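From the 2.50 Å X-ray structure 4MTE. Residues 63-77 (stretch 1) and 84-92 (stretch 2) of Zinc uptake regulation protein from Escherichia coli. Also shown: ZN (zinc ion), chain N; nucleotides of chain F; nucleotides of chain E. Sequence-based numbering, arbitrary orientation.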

# COMPACT_ATOMS: atom_id res chain seq x y z
N VAL D 63 0.80 -1.39 -23.48
CA VAL D 63 2.20 -1.61 -23.14
C VAL D 63 2.47 -3.09 -22.88
O VAL D 63 3.44 -3.64 -23.38
N TYR D 64 1.59 -3.72 -22.11
CA TYR D 64 1.80 -5.12 -21.73
C TYR D 64 1.65 -6.08 -22.91
O TYR D 64 2.39 -7.06 -23.02
N ARG D 65 0.72 -5.79 -23.81
CA ARG D 65 0.57 -6.55 -25.04
C ARG D 65 1.85 -6.42 -25.86
O ARG D 65 2.45 -7.42 -26.28
N ALA D 66 2.26 -5.17 -26.08
CA ALA D 66 3.49 -4.89 -26.80
C ALA D 66 4.65 -5.67 -26.19
O ALA D 66 5.37 -6.39 -26.89
N LEU D 67 4.81 -5.56 -24.88
CA LEU D 67 5.90 -6.23 -24.17
C LEU D 67 5.83 -7.74 -24.31
O LEU D 67 6.85 -8.40 -24.49
N ASP D 68 4.62 -8.30 -24.22
CA ASP D 68 4.44 -9.74 -24.41
C ASP D 68 4.93 -10.15 -25.79
O ASP D 68 5.68 -11.12 -25.93
N PHE D 69 4.50 -9.42 -26.81
CA PHE D 69 4.95 -9.68 -28.18
C PHE D 69 6.48 -9.60 -28.29
O PHE D 69 7.13 -10.54 -28.77
N LEU D 70 7.04 -8.48 -27.86
CA LEU D 70 8.48 -8.25 -27.93
C LEU D 70 9.26 -9.30 -27.15
O LEU D 70 10.35 -9.71 -27.55
N LEU D 71 8.69 -9.75 -26.03
CA LEU D 71 9.31 -10.79 -25.22
C LEU D 71 9.28 -12.11 -25.97
O LEU D 71 10.26 -12.85 -26.01
N GLU D 72 8.13 -12.41 -26.56
CA GLU D 72 7.95 -13.65 -27.31
C GLU D 72 8.90 -13.70 -28.51
O GLU D 72 9.48 -14.75 -28.79
N GLN D 73 9.07 -12.58 -29.20
CA GLN D 73 9.98 -12.52 -30.34
C GLN D 73 11.44 -12.35 -29.93
O GLN D 73 12.34 -12.40 -30.78
N GLY D 74 11.69 -12.16 -28.64
CA GLY D 74 13.04 -12.20 -28.10
C GLY D 74 13.82 -10.90 -28.22
O GLY D 74 15.04 -10.89 -28.06
N PHE D 75 13.12 -9.80 -28.48
CA PHE D 75 13.76 -8.49 -28.60
C PHE D 75 13.97 -7.86 -27.23
O PHE D 75 14.84 -7.00 -27.06
N VAL D 76 13.18 -8.30 -26.25
CA VAL D 76 13.21 -7.73 -24.91
C VAL D 76 13.39 -8.84 -23.87
O VAL D 76 13.00 -9.98 -24.09
N HIS D 77 14.03 -8.48 -22.76
CA HIS D 77 14.12 -9.36 -21.60
C HIS D 77 13.43 -8.70 -20.42
O HIS D 77 13.45 -7.47 -20.27
N SER D 84 11.10 -4.83 -14.23
CA SER D 84 11.42 -3.91 -15.31
C SER D 84 11.69 -4.70 -16.59
O SER D 84 11.74 -5.93 -16.57
N TYR D 85 11.88 -3.98 -17.68
CA TYR D 85 12.07 -4.59 -18.99
C TYR D 85 13.18 -3.88 -19.74
O TYR D 85 13.29 -2.66 -19.70
N VAL D 86 14.02 -4.66 -20.42
CA VAL D 86 15.16 -4.09 -21.13
C VAL D 86 15.31 -4.68 -22.53
O VAL D 86 15.02 -5.85 -22.76
N LEU D 87 15.76 -3.84 -23.45
CA LEU D 87 16.05 -4.27 -24.81
C LEU D 87 17.18 -5.29 -24.79
O LEU D 87 18.12 -5.17 -24.01
N CYS D 88 17.07 -6.31 -25.63
CA CYS D 88 18.15 -7.26 -25.83
C CYS D 88 19.10 -6.73 -26.90
O CYS D 88 18.67 -6.39 -28.00
N HIS D 89 20.38 -6.64 -26.56
CA HIS D 89 21.40 -6.16 -27.49
C HIS D 89 22.15 -7.33 -28.11
O HIS D 89 23.30 -7.19 -28.52
N LEU D 90 21.49 -8.49 -28.17
CA LEU D 90 22.13 -9.73 -28.62
C LEU D 90 21.18 -10.64 -29.39
O LEU D 90 21.40 -11.85 -29.44
N PHE D 91 20.13 -10.09 -29.99
CA PHE D 91 19.16 -10.92 -30.71
C PHE D 91 19.48 -11.02 -32.20
O PHE D 91 18.77 -11.69 -32.95
N ASP D 92 20.56 -10.36 -32.63
CA ASP D 92 21.02 -10.46 -34.01
C ASP D 92 21.65 -11.83 -34.27
O ASP D 92 21.72 -12.29 -35.41

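The apolar centre of the contact is built on Tyr-85, whose CA-to-CB bond points toward the helix and which gives up more area to the other stretch than any other residue here. With chi1 at -56° (m) and chi2 at -92°, its ring lies against the helix. Leu-67, also directed toward its partner (m, t), places CD1 over one face of that ring: CD1 is 4.0 Å from the centroid of the Tyr-85 ring and only 11° off the normal, the geometry of a CH-pi contact. Leu-71 starts sideways, but its m, t rotamer brings CD1 within 4.3 Å of Tyr-85 CE1. Val-76 (t) closes the base of the tyrosine, its CG1 4.0 Å from Tyr-85 CB.

A second apolar cluster forms beyond the helix end. Gly-74, at positive phi in a Schellman motif, turns the chain, and its carbonyl O lies 3.6 Å from Phe-91 CB. Phe-75 (m) then directs the edge of its ring toward the face of Phe-91 (p); the centroids are 4.9 Å apart, the planes meet at 56°, and Phe-75 CD1 lies 3.9 Å from Phe-91 CD1.

Between these clusters the backbones pair as antiparallel strands. His-77 N donates to Val-86 O (2.8 Å, 171°), and Val-86 N returns a bond to His-77 O (2.9 Å, 172°). Cys-88 N to Phe-75 O (2.7 Å, 167°) extends the pairing. The side chains of His-77 and Val-86 share one face of the sheet, with His-77 CB 4.2 Å from Val-86 CG1, whereas those of Val-76 and Leu-87 diverge.

On the His-77 side the contact becomes polar through zinc. His-77 (m) supplies NE2 at 2.0 Å from ZN and Cys-88 (t) supplies SG at 2.2 Å from ZN; further ligands come from elsewhere in the structure. Shared coordination accounts for the 3.4 Å approach of His-77 NE2 to Cys-88 SG. Leu-90 N adds a weak hydrogen bond to Cys-88 SG (3.3 Å, 144°).

The other polar edge faces DNA. Tyr-85 OH donates to OP2 of DA21 (3.1 Å), and Tyr-64 OH (m) lies 2.8 Å from the same OP2, so one phosphate oxygen gathers both hydroxyls; Tyr-64 CE1 is 3.9 Å from Tyr-85 OH. Arg-65, out of reach of the second stretch, extends instead to DG7: its NH1 donates to N7 (3.1 Å) and its NH2 to O6 (3.0 Å), while the C7 methyl of DT6 covers one guanidinium face, 3.5 Å from Arg-65 CZ.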

# COMPACT_ATOMS: atom_id res chain seq x y z
CB VAL D 63 2.59 -0.79 -21.90
CG1 VAL D 63 4.05 -1.04 -21.50
CG2 VAL D 63 2.35 0.70 -22.15
CB TYR D 64 0.86 -5.49 -20.58
CG TYR D 64 1.42 -5.09 -19.24
CD1 TYR D 64 2.30 -5.91 -18.56
CD2 TYR D 64 1.09 -3.87 -18.66
CE1 TYR D 64 2.83 -5.55 -17.33
CE2 TYR D 64 1.62 -3.49 -17.43
CZ TYR D 64 2.49 -4.34 -16.78
OH TYR D 64 3.02 -3.97 -15.56
CB ARG D 65 -0.62 -6.04 -25.84
CG ARG D 65 -1.96 -6.50 -25.32
CD ARG D 65 -3.10 -5.66 -25.85
NE ARG D 65 -4.40 -6.16 -25.43
CZ ARG D 65 -5.54 -5.49 -25.54
NH1 ARG D 65 -5.55 -4.26 -26.05
NH2 ARG D 65 -6.68 -6.03 -25.12
CB ALA D 66 3.79 -3.39 -26.78
CB LEU D 67 5.91 -5.83 -22.69
CG LEU D 67 6.41 -4.41 -22.39
CD1 LEU D 67 6.12 -4.04 -20.94
CD2 LEU D 67 7.90 -4.28 -22.69
CB ASP D 68 2.97 -10.13 -24.24
CG ASP D 68 2.52 -10.15 -22.80
OD1 ASP D 68 3.34 -10.47 -21.91
OD2 ASP D 68 1.34 -9.84 -22.54
CB PHE D 69 4.31 -8.68 -29.15
CG PHE D 69 4.84 -8.79 -30.56
CD1 PHE D 69 4.31 -9.70 -31.44
CD2 PHE D 69 5.87 -7.97 -30.99
CE1 PHE D 69 4.79 -9.80 -32.74
CE2 PHE D 69 6.35 -8.06 -32.28
CZ PHE D 69 5.81 -8.98 -33.15
CB LEU D 70 8.82 -6.85 -27.40
CG LEU D 70 8.20 -5.69 -28.18
CD1 LEU D 70 8.36 -4.39 -27.40
CD2 LEU D 70 8.80 -5.58 -29.57
CB LEU D 71 8.57 -10.95 -23.90
CG LEU D 71 8.89 -9.91 -22.83
CD1 LEU D 71 7.81 -9.90 -21.76
CD2 LEU D 71 10.26 -10.19 -22.22
CB GLU D 72 6.51 -13.78 -27.78
CG GLU D 72 6.16 -15.16 -28.33
CD GLU D 72 4.69 -15.28 -28.72
OE1 GLU D 72 3.94 -14.31 -28.49
OE2 GLU D 72 4.31 -16.34 -29.25
CB GLN D 73 9.56 -11.40 -31.30
CG GLN D 73 8.17 -11.60 -31.90
CD GLN D 73 8.01 -12.94 -32.58
OE1 GLN D 73 8.91 -13.41 -33.27
NE2 GLN D 73 6.86 -13.58 -32.39
CB PHE D 75 12.90 -7.56 -29.46
CG PHE D 75 12.58 -8.12 -30.81
CD1 PHE D 75 13.51 -8.89 -31.49
CD2 PHE D 75 11.36 -7.89 -31.41
CE1 PHE D 75 13.23 -9.41 -32.73
CE2 PHE D 75 11.08 -8.41 -32.66
CZ PHE D 75 12.02 -9.17 -33.31
CB VAL D 76 11.90 -6.96 -24.62
CG1 VAL D 76 11.85 -6.45 -23.17
CG2 VAL D 76 11.74 -5.80 -25.60
CB HIS D 77 15.58 -9.62 -21.22
CG HIS D 77 16.35 -10.37 -22.26
ND1 HIS D 77 16.04 -11.66 -22.64
CD2 HIS D 77 17.42 -10.01 -23.00
CE1 HIS D 77 16.88 -12.06 -23.57
NE2 HIS D 77 17.73 -11.08 -23.81
CB SER D 84 12.65 -3.09 -14.94
OG SER D 84 12.49 -2.50 -13.66
CB TYR D 85 10.76 -4.53 -19.78
CG TYR D 85 9.61 -5.18 -19.03
CD1 TYR D 85 9.30 -6.52 -19.23
CD2 TYR D 85 8.86 -4.46 -18.12
CE1 TYR D 85 8.26 -7.11 -18.54
CE2 TYR D 85 7.82 -5.04 -17.42
CZ TYR D 85 7.53 -6.37 -17.64
OH TYR D 85 6.49 -6.95 -16.94
CB VAL D 86 16.47 -4.29 -20.33
CG1 VAL D 86 16.86 -5.78 -20.28
CG2 VAL D 86 17.59 -3.45 -20.94
CB LEU D 87 16.44 -3.07 -25.67
CG LEU D 87 16.67 -3.33 -27.15
CD1 LEU D 87 15.38 -3.74 -27.85
CD2 LEU D 87 17.28 -2.10 -27.81
CB CYS D 88 17.59 -8.61 -26.27
SG CYS D 88 18.86 -9.79 -26.76
CB HIS D 89 22.38 -5.23 -26.78
CG HIS D 89 21.72 -4.03 -26.17
ND1 HIS D 89 21.54 -2.85 -26.86
CD2 HIS D 89 21.21 -3.82 -24.93
CE1 HIS D 89 20.94 -1.97 -26.07
NE2 HIS D 89 20.73 -2.54 -24.90
CB LEU D 90 22.66 -10.50 -27.41
CG LEU D 90 23.68 -9.82 -26.49
CD1 LEU D 90 23.91 -10.70 -25.27
CD2 LEU D 90 24.99 -9.57 -27.23
CB PHE D 91 17.72 -10.44 -30.48
CG PHE D 91 17.41 -9.08 -31.05
CD1 PHE D 91 17.30 -8.89 -32.42
CD2 PHE D 91 17.21 -7.99 -30.21
CE1 PHE D 91 17.01 -7.64 -32.93
CE2 PHE D 91 16.92 -6.74 -30.73
CZ PHE D 91 16.82 -6.57 -32.09
CB ASP D 92 22.01 -9.34 -34.35
CG ASP D 92 23.09 -9.18 -33.30
OD1 ASP D 92 22.87 -9.59 -32.14
OD2 ASP D 92 24.16 -8.63 -33.63
ZN ZN N . 19.43 -10.79 -24.85
P DA F 21 5.05 -6.33 -13.74
OP1 DA F 21 5.90 -7.54 -13.71
OP2 DA F 21 5.40 -5.19 -14.62
O5' DA F 21 3.57 -6.78 -14.09
C5' DA F 21 3.00 -7.83 -13.33
C4' DA F 21 1.57 -8.09 -13.74
O4' DA F 21 0.75 -6.95 -13.41
C3' DA F 21 1.34 -8.34 -15.23
O3' DA F 21 1.06 -9.72 -15.39
C2' DA F 21 0.16 -7.43 -15.61
C1' DA F 21 -0.38 -7.01 -14.25
N9 DA F 21 -1.07 -5.72 -14.20
C8 DA F 21 -0.52 -4.47 -14.29
N7 DA F 21 -1.41 -3.50 -14.20
C5 DA F 21 -2.61 -4.17 -14.03
C6 DA F 21 -3.94 -3.73 -13.86
N6 DA F 21 -4.31 -2.44 -13.84
N1 DA F 21 -4.88 -4.67 -13.72
C2 DA F 21 -4.54 -5.96 -13.74
N3 DA F 21 -3.33 -6.50 -13.89
C4 DA F 21 -2.41 -5.54 -14.03
P DT E 6 -1.95 -3.64 -32.19
OP1 DT E 6 -1.09 -2.64 -32.86
OP2 DT E 6 -1.40 -4.43 -31.06
O5' DT E 6 -3.28 -2.90 -31.69
C5' DT E 6 -4.14 -2.36 -32.68
C4' DT E 6 -5.34 -1.68 -32.06
O4' DT E 6 -6.34 -2.67 -31.73
C3' DT E 6 -5.05 -0.89 -30.79
O3' DT E 6 -5.51 0.45 -30.99
C2' DT E 6 -5.80 -1.66 -29.70
C1' DT E 6 -6.91 -2.35 -30.48
N1 DT E 6 -7.44 -3.63 -29.90
C2 DT E 6 -8.79 -3.77 -29.74
O2 DT E 6 -9.61 -2.91 -30.03
N3 DT E 6 -9.17 -4.97 -29.22
C4 DT E 6 -8.38 -6.03 -28.84
O4 DT E 6 -8.87 -7.07 -28.38
C5 DT E 6 -6.96 -5.83 -29.03
C7 DT E 6 -5.98 -6.90 -28.67
C6 DT E 6 -6.57 -4.65 -29.55
P DG E 7 -5.36 1.54 -29.83
OP1 DG E 7 -5.14 2.86 -30.48
OP2 DG E 7 -4.38 1.04 -28.83
O5' DG E 7 -6.80 1.55 -29.15
C5' DG E 7 -7.94 1.67 -29.98
C4' DG E 7 -9.18 1.96 -29.15
O4' DG E 7 -9.75 0.71 -28.68
C3' DG E 7 -8.91 2.80 -27.92
O3' DG E 7 -10.00 3.71 -27.72
C2' DG E 7 -8.76 1.76 -26.81
C1' DG E 7 -9.70 0.65 -27.27
N9 DG E 7 -9.30 -0.71 -26.91
C8 DG E 7 -8.06 -1.29 -26.96
N7 DG E 7 -8.06 -2.54 -26.57
C5 DG E 7 -9.39 -2.81 -26.26
C6 DG E 7 -10.01 -3.98 -25.78
O6 DG E 7 -9.51 -5.09 -25.54
N1 DG E 7 -11.38 -3.80 -25.59
C2 DG E 7 -12.06 -2.62 -25.83
N2 DG E 7 -13.38 -2.61 -25.60
N3 DG E 7 -11.49 -1.52 -26.27
C4 DG E 7 -10.16 -1.69 -26.46